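Local coordinates for protein carboxylic ester hydrolase (Aspergillus niger, PDB 7K4O) that probably hydrolyses ester bonds of tannins to release gallic acid, as a fungal tannase of the serine-esterase type, at residues A[209-221]-A[386-398]. Residues are numbered along the deposited sequence; the frame is centred on the assembly and turned at random.
With GDE (3,4,5-trihydroxybenzoic acid), chain J.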
ATOM      1  N   GLY A 209       1.526  -2.777  -3.670  1.00 21.23           N
ATOM      2  CA  GLY A 209       0.464  -1.799  -3.933  1.00 21.45           C
ATOM      3  C   GLY A 209       0.530  -0.580  -3.019  1.00 22.80           C
ATOM      4  O   GLY A 209       0.735  -0.773  -1.790  1.00 23.24           O
ATOM      5  N   ALA A 210       0.270   0.617  -3.577  1.00 21.07           N
ATOM      6  CA  ALA A 210       0.017   1.911  -2.862  1.00 23.57           C
ATOM      7  C   ALA A 210       0.642   1.915  -1.470  1.00 21.02           C
ATOM      8  O   ALA A 210      -0.051   1.870  -0.457  1.00 22.94           O
ATOM      9  CB  ALA A 210      -1.473   2.143  -2.762  1.00 24.34           C
ATOM     10  N   PRO A 211       1.974   1.941  -1.385  1.00 22.76           N
ATOM     11  CA  PRO A 211       2.629   1.754  -0.103  1.00 21.30           C
ATOM     12  C   PRO A 211       2.498   2.967   0.829  1.00 20.42           C
ATOM     13  O   PRO A 211       2.718   4.111   0.363  1.00 21.16           O
ATOM     14  CB  PRO A 211       4.075   1.470  -0.500  1.00 21.26           C
ATOM     15  CG  PRO A 211       4.263   2.158  -1.829  1.00 23.40           C
ATOM     16  CD  PRO A 211       2.925   2.002  -2.503  1.00 22.75           C
ATOM     17  N   ALA A 212       2.285   2.678   2.108  1.00 21.42           N
ATOM     18  CA  ALA A 212       2.290   3.700   3.177  1.00 21.44           C
ATOM     19  C   ALA A 212       3.719   4.053   3.610  1.00 21.21           C
ATOM     20  O   ALA A 212       3.983   4.129   4.834  1.00 22.39           O
ATOM     21  CB  ALA A 212       1.446   3.243   4.295  1.00 23.36           C
ATOM     22  N   PHE A 213       4.611   4.255   2.638  1.00 20.58           N
ATOM     23  CA  PHE A 213       5.990   4.705   2.940  1.00 21.16           C
ATOM     24  C   PHE A 213       6.007   6.253   3.022  1.00 20.52           C
ATOM     25  O   PHE A 213       4.952   6.917   3.026  1.00 21.07           O
ATOM     26  CB  PHE A 213       6.976   4.072   1.978  1.00 21.85           C
ATOM     27  CG  PHE A 213       6.809   4.367   0.514  1.00 20.42           C
ATOM     28  CD1 PHE A 213       5.984   5.358   0.042  1.00 20.71           C
ATOM     29  CD2 PHE A 213       7.550   3.610  -0.401  1.00 23.36           C
ATOM     30  CE1 PHE A 213       5.935   5.631  -1.321  1.00 23.75           C
ATOM     31  CE2 PHE A 213       7.458   3.852  -1.761  1.00 23.34           C
ATOM     32  CZ  PHE A 213       6.709   4.905  -2.205  1.00 21.97           C
ATOM     33  N   ARG A 214       7.200   6.806   3.132  1.00 20.13           N
ATOM     34  CA  ARG A 214       7.413   8.249   3.392  1.00 19.87           C
ATOM     35  C   ARG A 214       6.611   8.616   4.639  1.00 20.52           C
ATOM     36  O   ARG A 214       5.922   9.652   4.657  1.00 20.36           O
ATOM     37  CB  ARG A 214       7.067   9.085   2.157  1.00 21.30           C
ATOM     38  CG  ARG A 214       7.772  10.426   2.131  1.00 21.69           C
ATOM     39  CD  ARG A 214       7.560  11.175   0.833  1.00 22.80           C
ATOM     40  NE  ARG A 214       8.220  10.457  -0.278  1.00 22.43           N
ATOM     41  CZ  ARG A 214       7.617   9.773  -1.256  1.00 22.83           C
ATOM     42  NH1 ARG A 214       6.309   9.699  -1.336  1.00 24.17           N
ATOM     43  NH2 ARG A 214       8.377   9.109  -2.093  1.00 23.51           N
ATOM     44  N   TRP A 215       6.773   7.833   5.701  1.00 20.58           N
ATOM     45  CA  TRP A 215       5.921   7.789   6.895  1.00 21.15           C
ATOM     46  C   TRP A 215       5.562   9.194   7.434  1.00 19.92           C
ATOM     47  O   TRP A 215       4.359   9.454   7.608  1.00 22.36           O
ATOM     48  CB  TRP A 215       6.596   6.955   7.982  1.00 20.51           C
ATOM     49  CG  TRP A 215       5.668   6.713   9.133  1.00 20.59           C
ATOM     50  CD1 TRP A 215       5.524   7.434  10.282  1.00 20.17           C
ATOM     51  CD2 TRP A 215       4.815   5.569   9.275  1.00 21.37           C
ATOM     52  NE1 TRP A 215       4.569   6.862  11.063  1.00 20.80           N
ATOM     53  CE2 TRP A 215       4.114   5.708  10.497  1.00 20.02           C
ATOM     54  CE3 TRP A 215       4.524   4.460   8.458  1.00 22.43           C
ATOM     55  CZ2 TRP A 215       3.140   4.797  10.893  1.00 20.99           C
ATOM     56  CZ3 TRP A 215       3.583   3.553   8.867  1.00 20.95           C
ATOM     57  CH2 TRP A 215       2.897   3.715  10.067  1.00 22.31           C
ATOM     58  N   SER A 216       6.558  10.035   7.705  1.00 21.34           N
ATOM     59  CA  SER A 216       6.274  11.304   8.419  1.00 23.31           C
ATOM     60  C   SER A 216       5.387  12.191   7.538  1.00 24.81           C
ATOM     61  O   SER A 216       4.669  13.039   8.110  1.00 23.96           O
ATOM     62  CB  SER A 216       7.585  11.986   8.862  1.00 21.57           C
ATOM     63  OG  SER A 216       8.340  12.444   7.752  1.00 22.99           O
ATOM     64  N   PHE A 217       5.507  12.119   6.221  1.00 22.20           N
ATOM     65  CA  PHE A 217       4.733  12.984   5.303  1.00 20.67           C
ATOM     66  C   PHE A 217       3.374  12.344   5.102  1.00 24.59           C
ATOM     67  O   PHE A 217       2.348  13.006   5.199  1.00 24.49           O
ATOM     68  CB  PHE A 217       5.494  13.175   3.999  1.00 22.83           C
ATOM     69  CG  PHE A 217       6.687  14.094   4.079  1.00 21.37           C
ATOM     70  CD1 PHE A 217       7.833  13.736   4.775  1.00 23.64           C
ATOM     71  CD2 PHE A 217       6.639  15.364   3.528  1.00 22.71           C
ATOM     72  CE1 PHE A 217       8.887  14.613   4.920  1.00 23.45           C
ATOM     73  CE2 PHE A 217       7.718  16.217   3.622  1.00 23.41           C
ATOM     74  CZ  PHE A 217       8.832  15.848   4.317  1.00 24.51           C
ATOM     75  N   GLN A 218       3.335  11.027   4.858  1.00 20.51           N
ATOM     76  CA  GLN A 218       2.087  10.320   4.530  1.00 21.68           C
ATOM     77  C   GLN A 218       1.141  10.383   5.726  1.00 22.17           C
ATOM     78  O   GLN A 218      -0.067  10.590   5.546  1.00 22.37           O
ATOM     79  CB  GLN A 218       2.406   8.860   4.182  1.00 21.19           C
ATOM     80  CG  GLN A 218       1.178   7.952   4.206  1.00 22.56           C
ATOM     81  CD  GLN A 218       0.007   8.439   3.365  1.00 21.93           C
ATOM     82  OE1 GLN A 218       0.204   9.155   2.386  1.00 23.27           O
ATOM     83  NE2 GLN A 218      -1.173   7.958   3.727  1.00 21.49           N
ATOM     84  N   GLN A 219       1.602  10.113   6.971  1.00 21.46           N
ATOM     85  CA  GLN A 219       0.660  10.047   8.091  1.00 22.36           C
ATOM     86  C   GLN A 219       0.182  11.481   8.423  1.00 26.20           C
ATOM     87  O   GLN A 219      -1.024  11.698   8.653  1.00 24.57           O
ATOM     88  CB  GLN A 219       1.258   9.409   9.341  1.00 23.91           C
ATOM     89  CG  GLN A 219       1.875   8.014   9.136  1.00 23.32           C
ATOM     90  CD  GLN A 219       0.980   7.065   8.389  1.00 25.49           C
ATOM     91  OE1 GLN A 219      -0.250   7.171   8.445  1.00 25.71           O
ATOM     92  NE2 GLN A 219       1.602   6.038   7.780  1.00 24.50           N
ATOM     93  N   THR A 220       1.096  12.429   8.415  1.00 23.65           N
ATOM     94  CA  THR A 220       0.735  13.808   8.824  1.00 24.10           C
ATOM     95  C   THR A 220      -0.209  14.439   7.783  1.00 26.52           C
ATOM     96  O   THR A 220      -1.117  15.205   8.206  1.00 25.53           O
ATOM     97  CB  THR A 220       1.969  14.658   9.015  1.00 22.96           C
ATOM     98  OG1 THR A 220       2.861  14.014   9.933  1.00 22.93           O
ATOM     99  CG2 THR A 220       1.625  16.033   9.540  1.00 24.82           C
ATOM    100  N   GLN A 221      -0.059  14.148   6.505  1.00 25.38           N
ATOM    101  CA  GLN A 221      -0.912  14.766   5.454  1.00 23.85           C
ATOM    102  C   GLN A 221      -2.364  14.353   5.625  1.00 25.84           C
ATOM    103  O   GLN A 221      -3.241  15.089   5.087  1.00 27.40           O
ATOM    104  CB  GLN A 221      -0.371  14.564   4.045  1.00 24.81           C
ATOM    105  CG  GLN A 221      -0.391  13.138   3.548  1.00 24.97           C
ATOM    106  CD  GLN A 221      -1.736  12.685   3.018  1.00 25.62           C
ATOM    107  OE1 GLN A 221      -2.410  13.459   2.310  1.00 26.52           O
ATOM    108  NE2 GLN A 221      -2.154  11.466   3.406  1.00 23.44           N
ATOM    109  N   GLY A 386       9.602  14.284  12.049  1.00 24.44           N
ATOM    110  CA  GLY A 386       9.391  12.828  11.938  1.00 22.90           C
ATOM    111  C   GLY A 386      10.329  12.190  10.932  1.00 22.10           C
ATOM    112  O   GLY A 386      10.645  11.004  11.074  1.00 21.18           O
ATOM    113  N   LEU A 387      10.733  12.920   9.909  1.00 23.23           N
ATOM    114  CA  LEU A 387      11.699  12.380   8.914  1.00 22.14           C
ATOM    115  C   LEU A 387      12.976  11.983   9.637  1.00 22.94           C
ATOM    116  O   LEU A 387      13.478  10.869   9.409  1.00 21.24           O
ATOM    117  CB  LEU A 387      11.933  13.436   7.823  1.00 21.80           C
ATOM    118  CG  LEU A 387      13.011  13.121   6.809  1.00 23.56           C
ATOM    119  CD1 LEU A 387      12.670  11.814   6.070  1.00 26.62           C
ATOM    120  CD2 LEU A 387      13.169  14.266   5.815  1.00 24.62           C
ATOM    121  N   GLN A 388      13.494  12.850  10.503  1.00 21.72           N
ATOM    122  CA  GLN A 388      14.739  12.519  11.247  1.00 21.27           C
ATOM    123  C   GLN A 388      14.464  11.344  12.194  1.00 21.21           C
ATOM    124  O   GLN A 388      15.295  10.415  12.289  1.00 22.86           O
ATOM    125  CB  GLN A 388      15.285  13.761  11.967  1.00 22.53           C
ATOM    126  CG  GLN A 388      16.568  13.475  12.716  1.00 22.37           C
ATOM    127  CD  GLN A 388      17.254  14.688  13.313  1.00 23.26           C
ATOM    128  OE1 GLN A 388      16.687  15.814  13.360  1.00 25.35           O
ATOM    129  NE2 GLN A 388      18.458  14.450  13.804  1.00 20.87           N
ATOM    130  N   GLU A 389      13.387  11.404  12.954  1.00 21.41           N
ATOM    131  CA  GLU A 389      13.124  10.440  14.051  1.00 22.23           C
ATOM    132  C   GLU A 389      12.890   9.028  13.476  1.00 21.81           C
ATOM    133  O   GLU A 389      13.382   8.054  14.083  1.00 20.72           O
ATOM    134  CB  GLU A 389      11.925  10.930  14.857  1.00 23.05           C
ATOM    135  CG  GLU A 389      11.462   9.989  15.965  1.00 26.16           C
ATOM    136  CD  GLU A 389      10.545  10.679  16.992  1.00 38.43           C
ATOM    137  OE1 GLU A 389       9.964  11.786  16.680  1.00 39.39           O
ATOM    138  OE2 GLU A 389      10.366  10.097  18.088  1.00 37.31           O
ATOM    139  N   TYR A 390      12.216   8.933  12.335  1.00 21.55           N
ATOM    140  CA  TYR A 390      11.746   7.624  11.803  1.00 22.10           C
ATOM    141  C   TYR A 390      12.494   7.221  10.540  1.00 21.49           C
ATOM    142  O   TYR A 390      12.163   6.122   9.987  1.00 21.05           O
ATOM    143  CB  TYR A 390      10.209   7.623  11.685  1.00 21.25           C
ATOM    144  CG  TYR A 390       9.540   7.632  13.039  1.00 21.57           C
ATOM    145  CD1 TYR A 390       9.786   6.633  13.948  1.00 22.81           C
ATOM    146  CD2 TYR A 390       8.762   8.699  13.473  1.00 22.86           C
ATOM    147  CE1 TYR A 390       9.301   6.653  15.241  1.00 23.16           C
ATOM    148  CE2 TYR A 390       8.252   8.715  14.759  1.00 21.53           C
ATOM    149  CZ  TYR A 390       8.485   7.687  15.643  1.00 22.61           C
ATOM    150  OH  TYR A 390       8.043   7.707  16.925  1.00 24.46           O
ATOM    151  N   TYR A 391      13.516   7.958  10.129  1.00 21.43           N
ATOM    152  CA  TYR A 391      14.293   7.661   8.889  1.00 21.24           C
ATOM    153  C   TYR A 391      14.680   6.183   8.848  1.00 22.00           C
ATOM    154  O   TYR A 391      14.534   5.537   7.796  1.00 21.06           O
ATOM    155  CB  TYR A 391      15.594   8.481   8.844  1.00 20.37           C
ATOM    156  CG  TYR A 391      16.033   8.893   7.461  1.00 24.31           C
ATOM    157  CD1 TYR A 391      16.723   8.029   6.628  1.00 33.41           C
ATOM    158  CD2 TYR A 391      15.796  10.171   7.019  1.00 27.84           C
ATOM    159  CE1 TYR A 391      17.100   8.439   5.352  1.00 36.26           C
ATOM    160  CE2 TYR A 391      16.200  10.598   5.771  1.00 31.57           C
ATOM    161  CZ  TYR A 391      16.773   9.699   4.912  1.00 35.19           C
ATOM    162  OH  TYR A 391      17.114  10.205   3.680  1.00 42.83           O
ATOM    163  N   SER A 392      15.230   5.677   9.949  1.00 19.94           N
ATOM    164  CA  SER A 392      15.857   4.332  10.057  1.00 18.85           C
ATOM    165  C   SER A 392      14.835   3.216  10.304  1.00 21.14           C
ATOM    166  O   SER A 392      15.252   2.027  10.307  1.00 20.97           O
ATOM    167  CB  SER A 392      16.917   4.306  11.126  1.00 20.41           C
ATOM    168  OG  SER A 392      18.009   5.127  10.789  1.00 20.14           O
ATOM    169  N   THR A 393      13.568   3.518  10.576  1.00 19.54           N
ATOM    170  CA  THR A 393      12.574   2.495  10.997  1.00 19.96           C
ATOM    171  C   THR A 393      11.362   2.586  10.071  1.00 20.78           C
ATOM    172  O   THR A 393      11.215   1.767   9.165  1.00 21.89           O
ATOM    173  CB  THR A 393      12.199   2.599  12.501  1.00 19.52           C
ATOM    174  OG1 THR A 393      11.822   3.966  12.755  1.00 19.59           O
ATOM    175  CG2 THR A 393      13.341   2.206  13.412  1.00 21.05           C
ATOM    176  N   LEU A 394      10.478   3.569  10.248  1.00 19.42           N
ATOM    177  CA  LEU A 394       9.170   3.569   9.549  1.00 19.48           C
ATOM    178  C   LEU A 394       9.230   4.330   8.224  1.00 21.51           C
ATOM    179  O   LEU A 394       8.340   4.081   7.409  1.00 20.20           O
ATOM    180  CB  LEU A 394       8.130   4.192  10.482  1.00 19.48           C
ATOM    181  CG  LEU A 394       7.826   3.380  11.734  1.00 20.69           C
ATOM    182  CD1 LEU A 394       6.849   4.153  12.596  1.00 24.24           C
ATOM    183  CD2 LEU A 394       7.248   2.061  11.360  1.00 23.89           C
ATOM    184  N   GLN A 395      10.165   5.268   8.016  1.00 20.45           N
ATOM    185  CA  GLN A 395      10.114   6.177   6.865  1.00 21.54           C
ATOM    186  C   GLN A 395      10.022   5.373   5.565  1.00 21.06           C
ATOM    187  O   GLN A 395       9.224   5.724   4.705  1.00 19.31           O
ATOM    188  CB  GLN A 395      11.271   7.180   6.837  1.00 20.54           C
ATOM    189  CG  GLN A 395      11.013   8.315   5.846  1.00 20.84           C
ATOM    190  CD  GLN A 395       9.943   9.284   6.259  1.00 20.90           C
ATOM    191  OE1 GLN A 395       9.370   9.187   7.347  1.00 21.71           O
ATOM    192  NE2 GLN A 395       9.651  10.236   5.368  1.00 22.44           N
ATOM    193  N   THR A 396      10.866   4.361   5.424  1.00 19.85           N
ATOM    194  CA  THR A 396      10.818   3.395   4.297  1.00 19.58           C
ATOM    195  C   THR A 396      10.966   4.099   2.944  1.00 20.69           C
ATOM    196  O   THR A 396      10.240   3.720   2.010  1.00 21.62           O
ATOM    197  CB  THR A 396       9.566   2.515   4.379  1.00 19.76           C
ATOM    198  OG1 THR A 396       9.305   2.156   5.727  1.00 20.20           O
ATOM    199  CG2 THR A 396       9.741   1.266   3.546  1.00 20.32           C
ATOM    200  N   THR A 397      11.894   5.058   2.823  1.00 21.05           N
ATOM    201  CA  THR A 397      12.141   5.694   1.535  1.00 20.35           C
ATOM    202  C   THR A 397      13.602   5.659   1.163  1.00 21.37           C
ATOM    203  O   THR A 397      13.999   6.460   0.329  1.00 22.92           O
ATOM    204  CB  THR A 397      11.627   7.130   1.461  1.00 22.85           C
ATOM    205  OG1 THR A 397      12.155   7.813   2.622  1.00 23.99           O
ATOM    206  CG2 THR A 397      10.128   7.087   1.392  1.00 24.36           C
ATOM    207  N   TRP A 398      14.356   4.696   1.645  1.00 20.74           N
ATOM    208  CA  TRP A 398      15.766   4.577   1.240  1.00 19.48           C
ATOM    209  C   TRP A 398      15.887   4.301  -0.258  1.00 20.51           C
ATOM    210  O   TRP A 398      15.315   3.322  -0.733  1.00 20.79           O
ATOM    211  CB  TRP A 398      16.370   3.468   2.047  1.00 20.98           C
ATOM    212  CG  TRP A 398      17.822   3.326   1.840  1.00 21.39           C
ATOM    213  CD1 TRP A 398      18.424   2.402   1.049  1.00 27.30           C
ATOM    214  CD2 TRP A 398      18.844   3.989   2.562  1.00 25.47           C
ATOM    215  NE1 TRP A 398      19.767   2.508   1.183  1.00 27.97           N
ATOM    216  CE2 TRP A 398      20.056   3.498   2.051  1.00 23.74           C
ATOM    217  CE3 TRP A 398      18.801   5.005   3.499  1.00 29.50           C
ATOM    218  CZ2 TRP A 398      21.269   3.905   2.573  1.00 34.63           C
ATOM    219  CZ3 TRP A 398      20.020   5.462   3.964  1.00 33.96           C
ATOM    220  CH2 TRP A 398      21.200   4.921   3.499  1.00 26.95           C
TER
HETATM  221  OAA GDE J 603      -2.808   0.083   5.321  0.99 26.88           O
HETATM  222  OAB GDE J 603      -4.672   1.037   4.605  0.99 31.84           O
HETATM  223  OAC GDE J 603      -0.306   4.022   7.486  0.96 23.14           O
HETATM  224  OAD GDE J 603      -3.435   5.997   4.463  0.99 23.99           O
HETATM  225  OAE GDE J 603      -1.439   6.265   6.221  0.90 22.20           O
HETATM  226  CAF GDE J 603      -1.895   2.567   6.291  0.99 25.42           C
HETATM  227  CAG GDE J 603      -3.495   3.573   4.746  0.95 24.79           C
HETATM  228  CAH GDE J 603      -3.516   1.112   5.097  1.00 30.77           C
HETATM  229  CAI GDE J 603      -1.376   3.839   6.580  1.00 24.04           C
HETATM  230  CAJ GDE J 603      -2.997   4.863   5.066  0.99 25.67           C
HETATM  231  CAK GDE J 603      -2.973   2.484   5.426  0.95 25.39           C
HETATM  232  CAL GDE J 603      -1.949   4.972   5.940  0.94 24.98           C
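Gln395 reaches into the first turn of helix 215-221, the helix of this alpha/beta-hydrolase fold that carries Gln218 and Gln219 to the bound 3,4,5-trihydroxybenzoic acid. A turn at chi2 (71°) of Gln395 brings its amide back to the helix start. Gln395 OE1 takes the N-H of Ser216 at 3.0 Å in a nearly straight bond, with the donor tilted out of the carbonyl plane. The Gln395 backbone O receives two weak bonds, from Arg214 N and Trp215 N. Arg214 holds the N-cap position. One glutamine thus meets the N-H groups of Arg214, Trp215 and Ser216 in turn, two of them weakly.

The side chains of Trp215 and Leu394 run alongside each other in the same direction. The indole has CG anti to its backbone N (chi1 -171°) and offers one face to Leu394. Leu394 CD1 sits 3.9 Å from the centroid of the Trp215 five-membered ring, a CH-pi contact. Gln219 NE2 lies over the opposite face, toward the rim. Gln219 NE2 also donates to OAC of the ligand at 2.8 Å, so the indole packs against a ligand-binding amide.

Ser216 presses CB against Gly386 C at 3.4 Å, where Gly386 of helix 376-390 brings the backbones near, Ser216 CA to Gly386 CA 4.9 Å. Ser216 OG is hydrogen-bonded to Met383 O. The Phe217 ring turns its edge to Leu387 CB. Thr397 CG2 packs 3.7 Å from Arg214 CB, while Arg214 NE forms a salt bridge with the C-terminal Tyr554 OXT.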